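Local coordinates for putative aminomethyltransferase (Leptospirillum rubarum, PDB 3TTG), which probably binds a folate, like the T-protein of the glycine cleavage system, and may act as an aminomethyltransferase, at residues S151-N156 with A188-P193; L38-V43 with K202-F207; F242-G247 with T267-Q272. All coordinates share one frame; numbering follows the deposited sequence.

Interaction 1: residues S151-N156 with A188-P193; sequences SLFDNN and ADLFIP
The ring of Phe-153 meets Leu-190 at its edge. Leu-190 CD2 lies in the ring plane, 3.9 Å from Phe-153 CE2, and is also within touching distance of Phe-153 CZ. One face of the ring is taken by the preceding residue of its own segment: Leu-152 CB sits 3.5 Å above the plane of the Phe-153 ring, over its centre. The far end of the ring has a second neighbour across the contact. Ile-192 CD1 is 4.2 Å from Phe-153 CZ and approaches at a slant.

Leu-152 adds a methyl contact of its own, with its CD1 4.2 Å from Leu-190 CD2. That one methyl of Leu-190 therefore meets both the aromatic ring and a leucine branch. The backbone helps to place the ring. The helix stops at Leu-152, and at Phe-153 the chain turns extended. With CG beside the backbone N (chi1 -45°), the ring folds back along Leu-152 and points its far end at the strand. No hydrogen bond crosses between the segments, so dispersion and exclusion of water hold them together.

On the strand, Leu-190 and Ile-192 alternate with Phe-191 and point the same way, toward the helix end. Phe-191 belongs to the other face of the sheet, where its ring meets Phe-103. Strand 187-193 pairs with strands 135-141 and 170-173. Leu-165, from a loop, also touches Phe-153 and Ile-192, while Leu-149 of helix 145-152 reaches Leu-190. The contact thus packs the C-terminal end of helix 145-152 and the residue that follows it onto one face of the mixed sheet, beside helix 197-211, which Leu-152 touches through Ser-203 and Leu-204.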
ATOM      1  N   SER A 151      10.765  -9.604  19.900  1.00 60.03           N
ATOM      2  CA  SER A 151      11.844  -9.127  20.741  1.00 61.54           C
ATOM      3  C   SER A 151      11.415  -7.879  21.490  1.00 63.40           C
ATOM      4  O   SER A 151      11.626  -7.809  22.695  1.00 64.20           O
ATOM      5  CB  SER A 151      13.088  -8.841  19.911  1.00 68.51           C
ATOM      6  OG  SER A 151      14.191  -8.550  20.751  1.00 80.26           O
ATOM      7  N   LEU A 152      10.811  -6.896  20.810  1.00 57.84           N
ATOM      8  CA  LEU A 152      10.377  -5.679  21.502  1.00 57.48           C
ATOM      9  C   LEU A 152       9.170  -5.897  22.427  1.00 58.90           C
ATOM     10  O   LEU A 152       9.048  -5.190  23.425  1.00 56.73           O
ATOM     11  CB  LEU A 152       9.967  -4.572  20.521  1.00 56.34           C
ATOM     12  CG  LEU A 152      11.007  -3.874  19.660  1.00 61.27           C
ATOM     13  CD1 LEU A 152      10.303  -3.000  18.605  1.00 60.91           C
ATOM     14  CD2 LEU A 152      11.927  -2.988  20.489  1.00 62.45           C
ATOM     15  N   PHE A 153       8.222  -6.766  22.020  1.00 55.90           N
ATOM     16  CA  PHE A 153       6.926  -6.896  22.690  1.00 56.64           C
ATOM     17  C   PHE A 153       6.570  -8.329  23.040  1.00 68.61           C
ATOM     18  O   PHE A 153       7.131  -9.273  22.498  1.00 68.04           O
ATOM     19  CB  PHE A 153       5.827  -6.321  21.763  1.00 55.70           C
ATOM     20  CG  PHE A 153       6.181  -4.999  21.118  1.00 54.66           C
ATOM     21  CD1 PHE A 153       6.287  -3.841  21.876  1.00 56.52           C
ATOM     22  CD2 PHE A 153       6.424  -4.916  19.756  1.00 56.12           C
ATOM     23  CE1 PHE A 153       6.613  -2.622  21.284  1.00 56.18           C
ATOM     24  CE2 PHE A 153       6.768  -3.698  19.163  1.00 56.97           C
ATOM     25  CZ  PHE A 153       6.848  -2.554  19.930  1.00 54.61           C
ATOM     26  N   ASP A 154       5.573  -8.476  23.903  1.00 73.01           N
ATOM     27  CA  ASP A 154       5.117  -9.777  24.400  1.00 77.26           C
ATOM     28  C   ASP A 154       3.910 -10.296  23.597  1.00 85.01           C
ATOM     29  O   ASP A 154       3.353  -9.589  22.753  1.00 82.13           O
ATOM     30  CB  ASP A 154       4.743  -9.679  25.904  1.00 81.42           C
ATOM     31  CG  ASP A 154       5.671  -8.828  26.767  1.00 94.68           C
ATOM     32  OD1 ASP A 154       6.868  -8.697  26.411  1.00 96.60           O
ATOM     33  OD2 ASP A 154       5.197  -8.283  27.789  1.00 99.41           O
ATOM     34  N   ASN A 155       3.513 -11.545  23.901  1.00 86.44           N
ATOM     35  CA  ASN A 155       2.396 -12.313  23.340  1.00 86.61           C
ATOM     36  C   ASN A 155       2.756 -12.863  21.917  1.00 88.31           C
ATOM     37  O   ASN A 155       3.724 -13.631  21.843  1.00 90.55           O
ATOM     38  CB  ASN A 155       1.053 -11.545  23.389  1.00 89.69           C
ATOM     39  CG  ASN A 155       0.566 -11.309  24.806  1.00126.73           C
ATOM     40  OD1 ASN A 155       0.019 -12.211  25.455  1.00127.46           O
ATOM     41  ND2 ASN A 155       0.775 -10.108  25.341  1.00118.59           N
ATOM     42  N   ASN A 156       2.000 -12.552  20.821  1.00 78.14           N
ATOM     43  CA  ASN A 156       2.267 -13.219  19.539  1.00 75.59           C
ATOM     44  C   ASN A 156       1.680 -12.469  18.339  1.00 71.73           C
ATOM     45  O   ASN A 156       0.802 -11.613  18.499  1.00 72.27           O
ATOM     46  CB  ASN A 156       1.736 -14.665  19.559  1.00 76.85           C
ATOM     47  CG  ASN A 156       0.276 -14.795  19.973  1.00108.77           C
ATOM     48  OD1 ASN A 156      -0.212 -14.097  20.879  1.00104.11           O
ATOM     49  ND2 ASN A 156      -0.453 -15.713  19.341  1.00 99.38           N
ATOM     50  N   ALA A 188       5.087  -4.754   8.722  1.00 30.20           N
ATOM     51  CA  ALA A 188       4.467  -4.331   9.951  1.00 29.84           C
ATOM     52  C   ALA A 188       4.667  -2.843  10.163  1.00 35.07           C
ATOM     53  O   ALA A 188       5.750  -2.305   9.891  1.00 33.54           O
ATOM     54  CB  ALA A 188       5.040  -5.090  11.123  1.00 32.47           C
ATOM     55  N   ASP A 189       3.600  -2.169  10.606  1.00 30.00           N
ATOM     56  CA  ASP A 189       3.620  -0.745  10.925  1.00 30.54           C
ATOM     57  C   ASP A 189       3.369  -0.565  12.398  1.00 33.46           C
ATOM     58  O   ASP A 189       2.304  -0.919  12.913  1.00 32.68           O
ATOM     59  CB  ASP A 189       2.599   0.024  10.154  1.00 31.81           C
ATOM     60  CG  ASP A 189       2.650  -0.230   8.652  1.00 43.41           C
ATOM     61  OD1 ASP A 189       3.784  -0.404   8.097  1.00 42.96           O
ATOM     62  OD2 ASP A 189       1.579  -0.332   8.051  1.00 48.16           O
ATOM     63  N   LEU A 190       4.310   0.039  13.053  1.00 30.47           N
ATOM     64  CA  LEU A 190       4.239   0.260  14.482  1.00 32.89           C
ATOM     65  C   LEU A 190       3.902   1.720  14.748  1.00 33.65           C
ATOM     66  O   LEU A 190       4.665   2.571  14.331  1.00 31.11           O
ATOM     67  CB  LEU A 190       5.587  -0.079  15.137  1.00 34.97           C
ATOM     68  CG  LEU A 190       6.073  -1.516  15.179  1.00 42.88           C
ATOM     69  CD1 LEU A 190       6.284  -2.094  13.791  1.00 45.69           C
ATOM     70  CD2 LEU A 190       7.418  -1.606  15.906  1.00 46.00           C
ATOM     71  N   PHE A 191       2.809   2.008  15.463  1.00 30.30           N
ATOM     72  CA  PHE A 191       2.437   3.381  15.874  1.00 28.05           C
ATOM     73  C   PHE A 191       2.738   3.501  17.330  1.00 32.32           C
ATOM     74  O   PHE A 191       2.000   2.965  18.158  1.00 32.08           O
ATOM     75  CB  PHE A 191       0.962   3.617  15.562  1.00 29.24           C
ATOM     76  CG  PHE A 191       0.749   3.735  14.075  1.00 28.35           C
ATOM     77  CD1 PHE A 191       0.705   4.976  13.458  1.00 31.85           C
ATOM     78  CD2 PHE A 191       0.530   2.618  13.307  1.00 29.52           C
ATOM     79  CE1 PHE A 191       0.488   5.078  12.079  1.00 29.51           C
ATOM     80  CE2 PHE A 191       0.394   2.720  11.925  1.00 30.23           C
ATOM     81  CZ  PHE A 191       0.315   3.957  11.338  1.00 27.94           C
ATOM     82  N   ILE A 192       3.898   4.115  17.641  1.00 31.22           N
ATOM     83  CA  ILE A 192       4.472   4.189  18.978  1.00 31.55           C
ATOM     84  C   ILE A 192       4.108   5.502  19.656  1.00 35.97           C
ATOM     85  O   ILE A 192       4.309   6.543  19.038  1.00 34.22           O
ATOM     86  CB  ILE A 192       6.016   4.038  18.839  1.00 35.21           C
ATOM     87  CG1 ILE A 192       6.350   2.707  18.088  1.00 35.33           C
ATOM     88  CG2 ILE A 192       6.688   4.082  20.211  1.00 37.94           C
ATOM     89  CD1 ILE A 192       5.799   1.377  18.788  1.00 46.99           C
ATOM     90  N   PRO A 193       3.633   5.495  20.926  1.00 35.24           N
ATOM     91  CA  PRO A 193       3.348   6.757  21.599  1.00 35.73           C
ATOM     92  C   PRO A 193       4.572   7.669  21.584  1.00 39.26           C
ATOM     93  O   PRO A 193       5.697   7.212  21.806  1.00 35.14           O
ATOM     94  CB  PRO A 193       3.017   6.315  23.027  1.00 38.39           C
ATOM     95  CG  PRO A 193       2.436   4.961  22.854  1.00 39.54           C
ATOM     96  CD  PRO A 193       3.352   4.354  21.833  1.00 35.00           C
TER

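Interaction 2: residues L38-V43 with K202-F207; sequences LFYPSV and KSLEDF
Leu-204 reaches from its helix into the angle between Leu-38 and Tyr-40. Its CB is the first atom to make contact. Leu-38 CD2 lies 3.9 Å from Leu-204 CB, and Tyr-40 OH lies at the same distance from that CB. At CG the side chain branches. CD1 continues anti to CA (chi2 165°), which carries this methyl out over the strand. There Leu-204 CD1 is 4.0 Å from Leu-38 CD1. It is also 3.9 Å from Tyr-40 OH, so the phenol oxygen touches the leucine both at its base and at one tip.

This is the packing of an alpha/beta layer. Helix 197-211 lies on one face of the mixed sheet, and Leu-38 is in strand 37-39, set between strands 135-141 and 214-215. Leu-38 bonds through its backbone to Val-214 and Leu-216, while Phe-39, on the other side of the strand, stacks on Tyr-221.

With CG anti to the backbone N (chi1 174°), Leu-38 spreads its two methyls along Leu-204, CD1 toward the tip and CD2 toward the base. Leu-38 CD2 also lies 4.0 Å from Tyr-40 CE2, so the two side chains also touch each other. Tyr-40 OH is buried here against carbon atoms and finds no hydrogen-bonding partner in the model. Ile-138 of strand 135-141 touches Leu-38, Tyr-40 and Leu-204 and completes the packing. On the exposed side of the helix, Lys-202 NZ forms a salt bridge with Asp-206 OD1 at 3.2 Å, one turn further on, with a weak hydrogen bond.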
ATOM      1  N   LEU A  38      14.188  -1.790   8.294  1.00 35.82           N
ATOM      2  CA  LEU A  38      13.574  -0.827   9.213  1.00 34.66           C
ATOM      3  C   LEU A  38      13.502   0.523   8.519  1.00 36.92           C
ATOM      4  O   LEU A  38      14.490   0.949   7.895  1.00 37.01           O
ATOM      5  CB  LEU A  38      14.484  -0.804  10.449  1.00 37.99           C
ATOM      6  CG  LEU A  38      14.217   0.176  11.536  1.00 44.03           C
ATOM      7  CD1 LEU A  38      12.838  -0.004  12.108  1.00 44.89           C
ATOM      8  CD2 LEU A  38      15.221   0.019  12.602  1.00 47.47           C
ATOM      9  N   PHE A  39      12.328   1.202   8.593  1.00 32.90           N
ATOM     10  CA  PHE A  39      12.112   2.489   7.957  1.00 31.86           C
ATOM     11  C   PHE A  39      11.343   3.435   8.855  1.00 34.00           C
ATOM     12  O   PHE A  39      10.289   3.061   9.379  1.00 31.55           O
ATOM     13  CB  PHE A  39      11.354   2.293   6.622  1.00 32.33           C
ATOM     14  CG  PHE A  39      11.048   3.584   5.904  1.00 33.12           C
ATOM     15  CD1 PHE A  39      12.075   4.396   5.428  1.00 35.61           C
ATOM     16  CD2 PHE A  39       9.733   3.984   5.682  1.00 32.78           C
ATOM     17  CE1 PHE A  39      11.793   5.577   4.752  1.00 36.43           C
ATOM     18  CE2 PHE A  39       9.454   5.164   4.999  1.00 34.50           C
ATOM     19  CZ  PHE A  39      10.478   5.972   4.564  1.00 35.49           C
ATOM     20  N   TYR A  40      11.803   4.704   8.952  1.00 34.10           N
ATOM     21  CA  TYR A  40      11.133   5.743   9.734  1.00 34.50           C
ATOM     22  C   TYR A  40      10.510   6.758   8.795  1.00 36.25           C
ATOM     23  O   TYR A  40      11.208   7.624   8.302  1.00 35.95           O
ATOM     24  CB  TYR A  40      12.101   6.418  10.695  1.00 37.75           C
ATOM     25  CG  TYR A  40      12.592   5.495  11.777  1.00 42.21           C
ATOM     26  CD1 TYR A  40      11.934   5.406  12.992  1.00 45.93           C
ATOM     27  CD2 TYR A  40      13.743   4.744  11.604  1.00 45.54           C
ATOM     28  CE1 TYR A  40      12.414   4.588  14.014  1.00 50.72           C
ATOM     29  CE2 TYR A  40      14.231   3.924  12.613  1.00 47.41           C
ATOM     30  CZ  TYR A  40      13.555   3.831  13.809  1.00 51.85           C
ATOM     31  OH  TYR A  40      14.014   2.969  14.770  1.00 49.03           O
ATOM     32  N   PRO A  41       9.230   6.648   8.452  1.00 33.22           N
ATOM     33  CA  PRO A  41       8.655   7.625   7.494  1.00 32.42           C
ATOM     34  C   PRO A  41       8.658   9.046   8.015  1.00 37.02           C
ATOM     35  O   PRO A  41       8.458   9.270   9.210  1.00 37.82           O
ATOM     36  CB  PRO A  41       7.213   7.118   7.284  1.00 32.49           C
ATOM     37  CG  PRO A  41       6.938   6.295   8.409  1.00 36.83           C
ATOM     38  CD  PRO A  41       8.196   5.705   8.929  1.00 33.75           C
ATOM     39  N   SER A  42       8.916   9.987   7.121  1.00 33.83           N
ATOM     40  CA  SER A  42       8.934  11.409   7.404  1.00 36.60           C
ATOM     41  C   SER A  42       7.512  11.878   7.710  1.00 41.99           C
ATOM     42  O   SER A  42       7.286  12.727   8.574  1.00 39.78           O
ATOM     43  CB  SER A  42       9.521  12.170   6.204  1.00 40.48           C
ATOM     44  OG  SER A  42       9.443  13.565   6.444  1.00 61.94           O
ATOM     45  N   VAL A  43       6.544  11.281   7.019  1.00 36.52           N
ATOM     46  CA  VAL A  43       5.137  11.556   7.257  1.00 34.69           C
ATOM     47  C   VAL A  43       4.464  10.201   7.415  1.00 37.97           C
ATOM     48  O   VAL A  43       4.438   9.406   6.480  1.00 36.91           O
ATOM     49  CB  VAL A  43       4.504  12.409   6.118  1.00 38.23           C
ATOM     50  CG1 VAL A  43       3.042  12.718   6.445  1.00 36.84           C
ATOM     51  CG2 VAL A  43       5.301  13.731   5.902  1.00 40.03           C
ATOM     52  N   LYS A 202      16.012   3.329  19.897  1.00 45.81           N
ATOM     53  CA  LYS A 202      17.277   2.836  20.499  1.00 47.50           C
ATOM     54  C   LYS A 202      17.248   1.297  20.567  1.00 51.32           C
ATOM     55  O   LYS A 202      18.192   0.637  20.103  1.00 51.62           O
ATOM     56  CB  LYS A 202      17.477   3.456  21.903  1.00 51.68           C
ATOM     57  CG  LYS A 202      18.738   2.994  22.655  1.00 64.92           C
ATOM     58  CD  LYS A 202      20.003   3.605  22.088  1.00 77.27           C
ATOM     59  CE  LYS A 202      21.228   3.279  22.934  1.00 86.65           C
ATOM     60  NZ  LYS A 202      21.596   1.835  22.875  1.00 88.68           N
ATOM     61  N   SER A 203      16.122   0.729  21.042  1.00 47.69           N
ATOM     62  CA  SER A 203      15.933  -0.720  21.053  1.00 47.82           C
ATOM     63  C   SER A 203      16.051  -1.299  19.642  1.00 51.34           C
ATOM     64  O   SER A 203      16.809  -2.242  19.444  1.00 50.32           O
ATOM     65  CB  SER A 203      14.599  -1.110  21.658  1.00 51.06           C
ATOM     66  OG  SER A 203      14.662  -0.929  23.068  1.00 57.55           O
ATOM     67  N   LEU A 204      15.365  -0.705  18.645  1.00 48.93           N
ATOM     68  CA  LEU A 204      15.473  -1.194  17.275  1.00 46.83           C
ATOM     69  C   LEU A 204      16.866  -1.050  16.673  1.00 54.70           C
ATOM     70  O   LEU A 204      17.253  -1.944  15.936  1.00 55.35           O
ATOM     71  CB  LEU A 204      14.444  -0.500  16.392  1.00 44.58           C
ATOM     72  CG  LEU A 204      13.032  -0.990  16.650  1.00 46.60           C
ATOM     73  CD1 LEU A 204      12.027  -0.083  16.056  1.00 44.43           C
ATOM     74  CD2 LEU A 204      12.838  -2.435  16.139  1.00 49.36           C
ATOM     75  N   GLU A 205      17.633   0.018  16.989  1.00 55.39           N
ATOM     76  CA  GLU A 205      18.998   0.202  16.467  1.00 58.14           C
ATOM     77  C   GLU A 205      19.911  -0.925  16.969  1.00 62.59           C
ATOM     78  O   GLU A 205      20.723  -1.448  16.209  1.00 62.85           O
ATOM     79  CB  GLU A 205      19.583   1.577  16.885  1.00 61.56           C
ATOM     80  CG  GLU A 205      19.027   2.765  16.109  1.00 77.73           C
ATOM     81  CD  GLU A 205      19.236   4.130  16.746  1.00104.29           C
ATOM     82  OE1 GLU A 205      19.998   4.232  17.738  1.00 91.11           O
ATOM     83  OE2 GLU A 205      18.641   5.107  16.233  1.00 98.56           O
ATOM     84  N   ASP A 206      19.757  -1.306  18.251  1.00 61.02           N
ATOM     85  CA  ASP A 206      20.506  -2.415  18.856  1.00 61.85           C
ATOM     86  C   ASP A 206      20.150  -3.728  18.155  1.00 62.46           C
ATOM     87  O   ASP A 206      21.033  -4.458  17.721  1.00 62.37           O
ATOM     88  CB  ASP A 206      20.204  -2.552  20.369  1.00 66.10           C
ATOM     89  CG  ASP A 206      20.603  -1.367  21.250  1.00 78.01           C
ATOM     90  OD1 ASP A 206      21.437  -0.544  20.802  1.00 78.72           O
ATOM     91  OD2 ASP A 206      20.094  -1.281  22.402  1.00 80.88           O
ATOM     92  N   PHE A 207      18.854  -3.995  17.998  1.00 57.08           N
ATOM     93  CA  PHE A 207      18.381  -5.211  17.351  1.00 56.07           C
ATOM     94  C   PHE A 207      18.875  -5.299  15.924  1.00 60.83           C
ATOM     95  O   PHE A 207      19.309  -6.362  15.497  1.00 60.60           O
ATOM     96  CB  PHE A 207      16.849  -5.313  17.380  1.00 57.10           C
ATOM     97  CG  PHE A 207      16.376  -6.719  17.125  1.00 58.35           C
ATOM     98  CD1 PHE A 207      16.258  -7.625  18.162  1.00 63.02           C
ATOM     99  CD2 PHE A 207      16.118  -7.155  15.839  1.00 58.88           C
ATOM    100  CE1 PHE A 207      15.842  -8.935  17.921  1.00 63.43           C
ATOM    101  CE2 PHE A 207      15.696  -8.459  15.600  1.00 61.57           C
ATOM    102  CZ  PHE A 207      15.541  -9.339  16.646  1.00 60.23           C
TER

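Interaction 3: residues F242-G247 with T267-Q272; sequences FPAEAG and TRLKFQ
The loop before helix 249-252, with Phe-242 and the start of a beta turn at Ala-244, meets Leu-269 in the last turn of helix 263-271. One methyl does the touching. Leu-269 CD2 is 4.0 Å from Phe-242 CD2 and equally far from Ala-244 CB. It slants against the ring and also lies 4.1 Å from Phe-242 CB. With CG anti to the backbone N (chi1 175°), Leu-269 stretches out from its helix to reach both residues.

The loop is braced from within. Phe-242 N donates to Glu-245 OE1 at 3.0 Å, with an N-H...O angle of 159°. The donor meets the anti side of the carboxylate, 32° out of its plane. Glu-245 OE2 forms a salt bridge with Arg-277, and the Phe-242 ring has a cation-pi contact with Arg-86.

A type I beta turn runs from Ala-244 to Gly-247, closed by Gly-247 N to Ala-244 O at 3.1 Å. The other partner, helix 263-271, begins within the sequence KGCYVGQE. That motif is characteristic of YgfZ-like members of the T-protein superfamily, which suggests that this protein belongs with them.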
ATOM      1  N   PHE A 242      -9.569   2.415 -10.995  1.00 30.19           N
ATOM      2  CA  PHE A 242     -10.522   1.538 -10.299  1.00 29.55           C
ATOM      3  C   PHE A 242      -9.782   0.545  -9.475  1.00 32.40           C
ATOM      4  O   PHE A 242      -8.695   0.137  -9.887  1.00 30.19           O
ATOM      5  CB  PHE A 242     -11.378   0.763 -11.267  1.00 31.87           C
ATOM      6  CG  PHE A 242     -12.259   1.596 -12.177  1.00 33.79           C
ATOM      7  CD1 PHE A 242     -13.228   2.424 -11.654  1.00 35.48           C
ATOM      8  CD2 PHE A 242     -12.196   1.452 -13.549  1.00 38.36           C
ATOM      9  CE1 PHE A 242     -14.076   3.156 -12.486  1.00 36.87           C
ATOM     10  CE2 PHE A 242     -13.042   2.190 -14.381  1.00 41.96           C
ATOM     11  CZ  PHE A 242     -14.009   2.996 -13.838  1.00 37.40           C
ATOM     12  N   PRO A 243     -10.360   0.047  -8.367  1.00 31.41           N
ATOM     13  CA  PRO A 243      -9.669  -1.013  -7.569  1.00 29.24           C
ATOM     14  C   PRO A 243      -9.259  -2.249  -8.388  1.00 30.43           C
ATOM     15  O   PRO A 243      -8.143  -2.762  -8.218  1.00 30.95           O
ATOM     16  CB  PRO A 243     -10.746  -1.389  -6.534  1.00 30.25           C
ATOM     17  CG  PRO A 243     -11.529  -0.188  -6.358  1.00 34.13           C
ATOM     18  CD  PRO A 243     -11.659   0.406  -7.747  1.00 31.14           C
ATOM     19  N   ALA A 244     -10.127  -2.729  -9.275  1.00 30.21           N
ATOM     20  CA  ALA A 244      -9.787  -3.903 -10.109  1.00 31.81           C
ATOM     21  C   ALA A 244      -8.665  -3.604 -11.111  1.00 35.36           C
ATOM     22  O   ALA A 244      -7.828  -4.467 -11.350  1.00 32.63           O
ATOM     23  CB  ALA A 244     -10.977  -4.414 -10.823  1.00 33.72           C
ATOM     24  N   GLU A 245      -8.593  -2.373 -11.643  1.00 32.70           N
ATOM     25  CA  GLU A 245      -7.453  -2.000 -12.499  1.00 33.64           C
ATOM     26  C   GLU A 245      -6.150  -2.106 -11.715  1.00 34.20           C
ATOM     27  O   GLU A 245      -5.152  -2.584 -12.226  1.00 34.24           O
ATOM     28  CB  GLU A 245      -7.610  -0.586 -13.023  1.00 35.48           C
ATOM     29  CG  GLU A 245      -8.724  -0.478 -14.024  1.00 38.28           C
ATOM     30  CD  GLU A 245      -8.855   0.929 -14.564  1.00 49.44           C
ATOM     31  OE1 GLU A 245      -8.663   1.913 -13.805  1.00 34.18           O
ATOM     32  OE2 GLU A 245      -9.171   1.043 -15.766  1.00 44.40           O
ATOM     33  N   ALA A 246      -6.168  -1.645 -10.473  1.00 33.76           N
ATOM     34  CA  ALA A 246      -5.008  -1.716  -9.554  1.00 34.02           C
ATOM     35  C   ALA A 246      -4.651  -3.117  -9.027  1.00 34.92           C
ATOM     36  O   ALA A 246      -3.609  -3.257  -8.377  1.00 33.17           O
ATOM     37  CB  ALA A 246      -5.238  -0.782  -8.390  1.00 33.95           C
ATOM     38  N   GLY A 247      -5.414  -4.163  -9.372  1.00 32.12           N
ATOM     39  CA  GLY A 247      -5.143  -5.503  -8.888  1.00 30.72           C
ATOM     40  C   GLY A 247      -5.442  -5.692  -7.404  1.00 31.34           C
ATOM     41  O   GLY A 247      -4.915  -6.619  -6.796  1.00 31.39           O
ATOM     42  N   THR A 267     -19.249  -3.431  -9.108  1.00 31.83           N
ATOM     43  CA  THR A 267     -19.829  -4.743  -9.349  1.00 31.62           C
ATOM     44  C   THR A 267     -20.066  -4.968 -10.811  1.00 34.95           C
ATOM     45  O   THR A 267     -19.775  -6.063 -11.317  1.00 36.90           O
ATOM     46  CB  THR A 267     -21.098  -4.977  -8.508  1.00 37.66           C
ATOM     47  OG1 THR A 267     -20.784  -4.750  -7.129  1.00 39.27           O
ATOM     48  CG2 THR A 267     -21.582  -6.385  -8.636  1.00 33.94           C
ATOM     49  N   ARG A 268     -20.588  -3.977 -11.501  1.00 33.34           N
ATOM     50  CA  ARG A 268     -20.789  -4.063 -12.949  1.00 34.10           C
ATOM     51  C   ARG A 268     -19.450  -4.337 -13.694  1.00 37.02           C
ATOM     52  O   ARG A 268     -19.428  -5.191 -14.577  1.00 35.61           O
ATOM     53  CB  ARG A 268     -21.448  -2.773 -13.465  1.00 37.83           C
ATOM     54  CG  ARG A 268     -21.742  -2.810 -14.943  1.00 43.17           C
ATOM     55  CD  ARG A 268     -22.706  -1.751 -15.415  1.00 52.12           C
ATOM     56  NE  ARG A 268     -22.675  -0.546 -14.585  1.00 57.50           N
ATOM     57  CZ  ARG A 268     -21.838   0.486 -14.707  1.00 73.73           C
ATOM     58  NH1 ARG A 268     -20.905   0.491 -15.655  1.00 62.27           N
ATOM     59  NH2 ARG A 268     -21.935   1.528 -13.882  1.00 51.57           N
ATOM     60  N   LEU A 269     -18.386  -3.593 -13.381  1.00 35.58           N
ATOM     61  CA  LEU A 269     -17.055  -3.801 -13.975  1.00 37.66           C
ATOM     62  C   LEU A 269     -16.643  -5.282 -13.816  1.00 43.61           C
ATOM     63  O   LEU A 269     -16.258  -5.934 -14.775  1.00 43.73           O
ATOM     64  CB  LEU A 269     -15.996  -2.884 -13.340  1.00 38.17           C
ATOM     65  CG  LEU A 269     -14.549  -3.130 -13.823  1.00 46.18           C
ATOM     66  CD1 LEU A 269     -14.429  -2.962 -15.356  1.00 49.15           C
ATOM     67  CD2 LEU A 269     -13.553  -2.256 -13.080  1.00 49.45           C
ATOM     68  N   LYS A 270     -16.829  -5.817 -12.616  1.00 38.68           N
ATOM     69  CA  LYS A 270     -16.475  -7.180 -12.284  1.00 36.80           C
ATOM     70  C   LYS A 270     -17.262  -8.230 -13.078  1.00 44.67           C
ATOM     71  O   LYS A 270     -16.632  -9.060 -13.687  1.00 45.54           O
ATOM     72  CB  LYS A 270     -16.688  -7.388 -10.784  1.00 36.18           C
ATOM     73  CG  LYS A 270     -16.491  -8.802 -10.288  1.00 41.38           C
ATOM     74  CD  LYS A 270     -15.039  -9.195 -10.363  1.00 52.05           C
ATOM     75  CE  LYS A 270     -14.854 -10.406  -9.514  1.00 50.09           C
ATOM     76  NZ  LYS A 270     -13.534 -11.009  -9.722  1.00 49.90           N
ATOM     77  N   PHE A 271     -18.627  -8.176 -13.088  1.00 42.38           N
ATOM     78  CA  PHE A 271     -19.495  -9.196 -13.654  1.00 43.95           C
ATOM     79  C   PHE A 271     -19.882  -8.998 -15.129  1.00 51.84           C
ATOM     80  O   PHE A 271     -20.192  -9.975 -15.797  1.00 53.26           O
ATOM     81  CB  PHE A 271     -20.768  -9.281 -12.792  1.00 46.38           C
ATOM     82  CG  PHE A 271     -20.506  -9.889 -11.432  1.00 48.07           C
ATOM     83  CD1 PHE A 271     -20.575 -11.251 -11.240  1.00 54.31           C
ATOM     84  CD2 PHE A 271     -20.133  -9.104 -10.358  1.00 50.36           C
ATOM     85  CE1 PHE A 271     -20.317 -11.802  -9.995  1.00 54.56           C
ATOM     86  CE2 PHE A 271     -19.888  -9.666  -9.110  1.00 52.08           C
ATOM     87  CZ  PHE A 271     -19.940 -11.009  -8.949  1.00 50.52           C
ATOM     88  N   GLN A 272     -19.953  -7.778 -15.625  1.00 49.67           N
ATOM     89  CA  GLN A 272     -20.405  -7.567 -17.009  1.00 52.64           C
ATOM     90  C   GLN A 272     -19.397  -6.806 -17.836  1.00 58.53           C
ATOM     91  O   GLN A 272     -19.285  -7.043 -19.033  1.00 57.90           O
ATOM     92  CB  GLN A 272     -21.761  -6.814 -17.008  1.00 54.21           C
ATOM     93  CG  GLN A 272     -22.963  -7.699 -16.618  1.00 75.18           C
ATOM     94  CD  GLN A 272     -23.282  -7.762 -15.131  1.00 94.54           C
ATOM     95  OE1 GLN A 272     -23.084  -6.795 -14.377  1.00 88.87           O
ATOM     96  NE2 GLN A 272     -23.837  -8.899 -14.680  1.00 81.90           N
TER

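How the interactions relate
From the N terminus, residues 38-43 run off the end of strand 37-39, and interaction 2 closes a long loop when 202-207 packs against them. Interaction 1 is nested inside it: 151-156 and 188-193 both fall within that span. Strand 187-193 then leads directly into helix 197-211. The two contacts touch, with centres 12 Å apart, and together fasten helices 145-152 and 197-211 to the same mixed sheet. Interaction 3 follows in series and closes a short loop between 242-247 and 267-272. It lies on the opposite side of the chain's centre, its own centre 35 Å from that of interaction 1, near the approach to the C-terminal barrel.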